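Local coordinates for Exo-poly-alpha-D-galacturonosidase (Thermotoga maritima, PDB 3JUR), which probably hydrolyses alpha-1,4-galacturonosidic linkages of pectic polygalacturonate, as an exo-acting member of glycoside hydrolase family 28, at residues Leu328-Asn331 with Ser332-Gly336; Met249-Glu252 with Lys253-Phe256. All blocks are in the same frame, centred on the assembly; numbering follows the deposited sequence.

Interaction 1. Residues Leu328-Asn331 with Ser332-Gly336; sequences LKTN and SRRGG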
loop_
_atom_site.group_PDB
_atom_site.type_symbol
_atom_site.label_atom_id
_atom_site.label_comp_id
_atom_site.label_asym_id
_atom_site.label_seq_id
_atom_site.Cartn_x
_atom_site.Cartn_y
_atom_site.Cartn_z
ATOM N N LEU D 328 -27.098 -0.245 8.433
ATOM C CA LEU D 328 -27.893 -0.279 9.666
ATOM C C LEU D 328 -28.487 1.111 9.944
ATOM O O LEU D 328 -27.759 2.111 9.985
ATOM C CB LEU D 328 -27.064 -0.786 10.860
ATOM C CG LEU D 328 -26.754 -2.293 10.973
ATOM C CD1 LEU D 328 -25.841 -2.799 9.860
ATOM C CD2 LEU D 328 -26.143 -2.625 12.320
ATOM N N LYS D 329 -29.814 1.164 10.095
ATOM C CA LYS D 329 -30.552 2.418 10.297
ATOM C C LYS D 329 -31.409 2.346 11.553
ATOM O O LYS D 329 -32.149 1.379 11.749
ATOM C CB LYS D 329 -31.528 2.695 9.145
ATOM C CG LYS D 329 -31.058 2.370 7.760
ATOM C CD LYS D 329 -32.108 2.767 6.727
ATOM C CE LYS D 329 -33.116 1.648 6.482
ATOM N NZ LYS D 329 -33.950 1.928 5.272
ATOM N N THR D 330 -31.343 3.392 12.371
ATOM C CA THR D 330 -32.181 3.523 13.559
ATOM C C THR D 330 -32.128 4.972 14.050
ATOM O O THR D 330 -31.398 5.792 13.489
ATOM C CB THR D 330 -31.741 2.558 14.684
ATOM O OG1 THR D 330 -32.667 2.626 15.778
ATOM C CG2 THR D 330 -30.320 2.902 15.173
ATOM N N ASN D 331 -32.911 5.282 15.080
ATOM C CA ASN D 331 -32.845 6.576 15.759
ATOM C C ASN D 331 -33.375 6.459 17.189
ATOM O O ASN D 331 -33.800 5.377 17.602
ATOM C CB ASN D 331 -33.589 7.663 14.971
ATOM C CG ASN D 331 -35.070 7.348 14.774
ATOM O OD1 ASN D 331 -35.726 6.788 15.654
ATOM N ND2 ASN D 331 -35.602 7.725 13.620
ATOM N N SER D 332 -33.359 7.564 17.939
ATOM C CA SER D 332 -33.765 7.530 19.348
ATOM C C SER D 332 -35.289 7.522 19.601
ATOM O O SER D 332 -35.722 7.585 20.753
ATOM C CB SER D 332 -33.059 8.630 20.159
ATOM O OG SER D 332 -33.314 9.919 19.628
ATOM N N ARG D 333 -36.096 7.438 18.544
ATOM C CA ARG D 333 -37.525 7.131 18.710
ATOM C C ARG D 333 -37.746 5.616 18.744
ATOM O O ARG D 333 -38.795 5.165 19.199
ATOM C CB ARG D 333 -38.396 7.719 17.585
ATOM C CG ARG D 333 -37.929 9.032 16.996
ATOM C CD ARG D 333 -38.824 10.187 17.370
ATOM N NE ARG D 333 -39.992 10.286 16.502
ATOM C CZ ARG D 333 -40.565 11.432 16.137
ATOM N NH1 ARG D 333 -40.066 12.596 16.536
ATOM N NH2 ARG D 333 -41.635 11.413 15.352
ATOM N N ARG D 334 -36.764 4.843 18.263
ATOM C CA ARG D 334 -36.945 3.410 17.996
ATOM C C ARG D 334 -36.759 2.484 19.189
ATOM O O ARG D 334 -37.442 1.467 19.285
ATOM C CB ARG D 334 -36.014 2.928 16.875
ATOM C CG ARG D 334 -36.270 3.513 15.501
ATOM C CD ARG D 334 -37.515 2.939 14.829
ATOM N NE ARG D 334 -37.577 3.422 13.454
ATOM C CZ ARG D 334 -38.041 4.618 13.092
ATOM N NH1 ARG D 334 -38.530 5.462 13.998
ATOM N NH2 ARG D 334 -38.020 4.968 11.814
ATOM N N GLY D 335 -35.815 2.801 20.068
ATOM C CA GLY D 335 -35.386 1.848 21.092
ATOM C C GLY D 335 -34.915 0.569 20.420
ATOM O O GLY D 335 -34.397 0.609 19.299
ATOM N N GLY D 336 -35.107 -0.562 21.097
ATOM C CA GLY D 336 -34.704 -1.864 20.574
ATOM C C GLY D 336 -33.203 -2.003 20.423
ATOM O O GLY D 336 -32.430 -1.282 21.072
#
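The side chain of Asn331 reaches forward over the turn it begins and meets Arg333 and Arg334. Its CB lies beside the next peptide nitrogen, and CG, placed between backbone N and carbonyl carbon (chi1 60°), hangs 4.0 Å above one face of the Arg334 guanidinium, displaced toward its rim. OD1 accepts a hydrogen bond from the backbone N of Arg333 (3.0 Å, 142° at the hydrogen), tilted out of the amide plane, and also approaches Arg334 CG at 3.3 Å. This is an Asx turn, nested in a beta turn near type I that is closed by Arg334 N to Asn331 O (3.1 Å); one residue, Thr330, separates it from Leu328 and Lys329, part of family 28's Arg-Ile-Lys motif, here with leucine in the middle. At the tip, ND2 stands over the guanidinium, 3.7 Å from Arg334 NH1, with amide and guanidinium planes 80° apart, while donating to Tyr362 O. With an alanine in place of Asn331, Arg333 N would probably lose its acceptor, Tyr362 O this side-chain donor and the Arg334 guanidinium the amide over it. Thr330's side chain runs past that of Arg334 in the opposite direction, OG1 3.5 Å from Arg334 CB; farther out, Arg334 NH1 salt-bridges Asp270 and NE donates to Ser303 O.

Interaction 2. Residues Met249-Glu252 with Lys253-Phe256; sequences MLIE and KCRF
One corner of a right-handed parallel beta-helix, the fold of family 28, is built by Ile251 to Phe256, where strand 249-252 bends into strand 255-258 within one coil. The pivot is Lys253, whose positive phi of 58° puts it in the left-handed helical region and turns the chain sharply. On the inner side of the bend, three side chains gather: Ile251, Cys254 and Phe256. Ile251 directs CG2 into the angle by holding it anti to its own nitrogen, and this one methyl serves both partners. It lies 4.1 Å from Cys254 SG and 4.3 Å from Phe256 CZ, meeting the phenyl ring at its edge, close to the ring plane, rather than over a face. Ile241 and Val263 pack against both Ile251 and Phe256, so the apolar cluster continues into the interior of the helix. Two backbone atoms at the corner are held by the next coil: the Asn288 side chain accepts from Cys254 N and donates to Ile251 O. On the outer side, Glu252 stretches out beyond CG to a salt bridge of OE1 with Arg286, whereas the bent chain of Lys253 leaves NZ 6.9 Å from Glu252 OE1, too far to pair with it. Arg255, also outward, packs on Leu289 of the second subunit. Back at the bend, SG of Cys254 sits beside the carbonyl group of Glu252, 3.3 Å from its O atom.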
loop_
_atom_site.group_PDB
_atom_site.type_symbol
_atom_site.label_atom_id
_atom_site.label_comp_id
_atom_site.label_asym_id
_atom_site.label_seq_id
_atom_site.Cartn_x
_atom_site.Cartn_y
_atom_site.Cartn_z
ATOM N N MET D 249 -34.950 -18.075 9.221
ATOM C CA MET D 249 -35.244 -17.799 7.833
ATOM C C MET D 249 -33.990 -17.956 6.993
ATOM O O MET D 249 -32.886 -17.590 7.427
ATOM C CB MET D 249 -35.819 -16.389 7.687
ATOM C CG MET D 249 -36.194 -15.992 6.271
ATOM S SD MET D 249 -37.241 -14.526 6.277
ATOM C CE MET D 249 -37.223 -14.092 4.555
ATOM N N LEU D 250 -34.176 -18.505 5.796
ATOM C CA LEU D 250 -33.114 -18.630 4.809
ATOM C C LEU D 250 -33.505 -17.913 3.528
ATOM O O LEU D 250 -34.609 -18.093 3.013
ATOM C CB LEU D 250 -32.812 -20.109 4.524
ATOM C CG LEU D 250 -31.884 -20.451 3.355
ATOM C CD1 LEU D 250 -30.461 -19.898 3.578
ATOM C CD2 LEU D 250 -31.865 -21.961 3.125
ATOM N N ILE D 251 -32.603 -17.074 3.041
ATOM C CA ILE D 251 -32.751 -16.404 1.749
ATOM C C ILE D 251 -31.486 -16.743 0.973
ATOM O O ILE D 251 -30.389 -16.332 1.362
ATOM C CB ILE D 251 -32.863 -14.859 1.884
ATOM C CG1 ILE D 251 -34.051 -14.464 2.773
ATOM C CG2 ILE D 251 -32.963 -14.213 0.498
ATOM C CD1 ILE D 251 -34.017 -13.009 3.286
ATOM N N GLU D 252 -31.640 -17.503 -0.108
ATOM C CA GLU D 252 -30.483 -17.995 -0.851
ATOM C C GLU D 252 -30.736 -18.066 -2.349
ATOM O O GLU D 252 -31.876 -18.252 -2.788
ATOM C CB GLU D 252 -30.021 -19.358 -0.299
ATOM C CG GLU D 252 -30.971 -20.536 -0.553
ATOM C CD GLU D 252 -30.355 -21.887 -0.185
ATOM O OE1 GLU D 252 -29.231 -21.915 0.376
ATOM O OE2 GLU D 252 -30.993 -22.929 -0.467
ATOM N N LYS D 253 -29.668 -17.893 -3.125
ATOM C CA LYS D 253 -29.698 -18.066 -4.584
ATOM C C LYS D 253 -30.704 -17.162 -5.308
ATOM O O LYS D 253 -31.152 -17.486 -6.407
ATOM C CB LYS D 253 -29.933 -19.548 -4.937
ATOM C CG LYS D 253 -28.689 -20.429 -4.841
ATOM C CD LYS D 253 -27.949 -20.459 -6.179
ATOM C CE LYS D 253 -26.426 -20.474 -5.995
ATOM N NZ LYS D 253 -25.910 -21.833 -5.658
ATOM N N CYS D 254 -31.053 -16.031 -4.696
ATOM C CA CYS D 254 -31.996 -15.082 -5.296
ATOM C C CYS D 254 -31.296 -13.978 -6.104
ATOM O O CYS D 254 -30.125 -13.662 -5.861
ATOM C CB CYS D 254 -32.897 -14.454 -4.222
ATOM S SG CYS D 254 -33.885 -15.638 -3.253
ATOM N N ARG D 255 -32.035 -13.404 -7.053
ATOM C CA ARG D 255 -31.589 -12.266 -7.860
ATOM C C ARG D 255 -32.466 -11.044 -7.565
ATOM O O ARG D 255 -33.696 -11.158 -7.542
ATOM C CB ARG D 255 -31.648 -12.609 -9.354
ATOM C CG ARG D 255 -31.563 -11.392 -10.278
ATOM C CD ARG D 255 -30.159 -11.146 -10.813
ATOM N NE ARG D 255 -30.062 -11.639 -12.185
ATOM C CZ ARG D 255 -29.961 -10.874 -13.270
ATOM N NH1 ARG D 255 -29.905 -9.550 -13.171
ATOM N NH2 ARG D 255 -29.897 -11.447 -14.466
ATOM N N PHE D 256 -31.828 -9.886 -7.357
ATOM C CA PHE D 256 -32.517 -8.646 -6.970
ATOM C C PHE D 256 -32.159 -7.447 -7.839
ATOM O O PHE D 256 -30.980 -7.160 -8.075
ATOM C CB PHE D 256 -32.167 -8.238 -5.534
ATOM C CG PHE D 256 -32.506 -9.261 -4.489
ATOM C CD1 PHE D 256 -33.728 -9.212 -3.823
ATOM C CD2 PHE D 256 -31.585 -10.240 -4.137
ATOM C CE1 PHE D 256 -34.037 -10.149 -2.842
ATOM C CE2 PHE D 256 -31.871 -11.172 -3.152
ATOM C CZ PHE D 256 -33.107 -11.138 -2.510
#

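In the fold
Both contacts are local turns that end strands of the same parallel beta-helix, yet each shows how chemistry follows position. Interaction 2 lies nearer the chain's centre and joins two strands of one coil around an apolar inside corner, its charged side chains turned outward and one of them meeting a second subunit. Interaction 1 lies on the other side of the centre, in the connection from strand 327-329 to strand 337-349; it is also largely buried, but polar, built from amide, guanidinium and backbone groups. They share no secondary-structure element, and their nearest atoms are about 14 Å apart, so each shapes its own bend of the solenoid without touching the other.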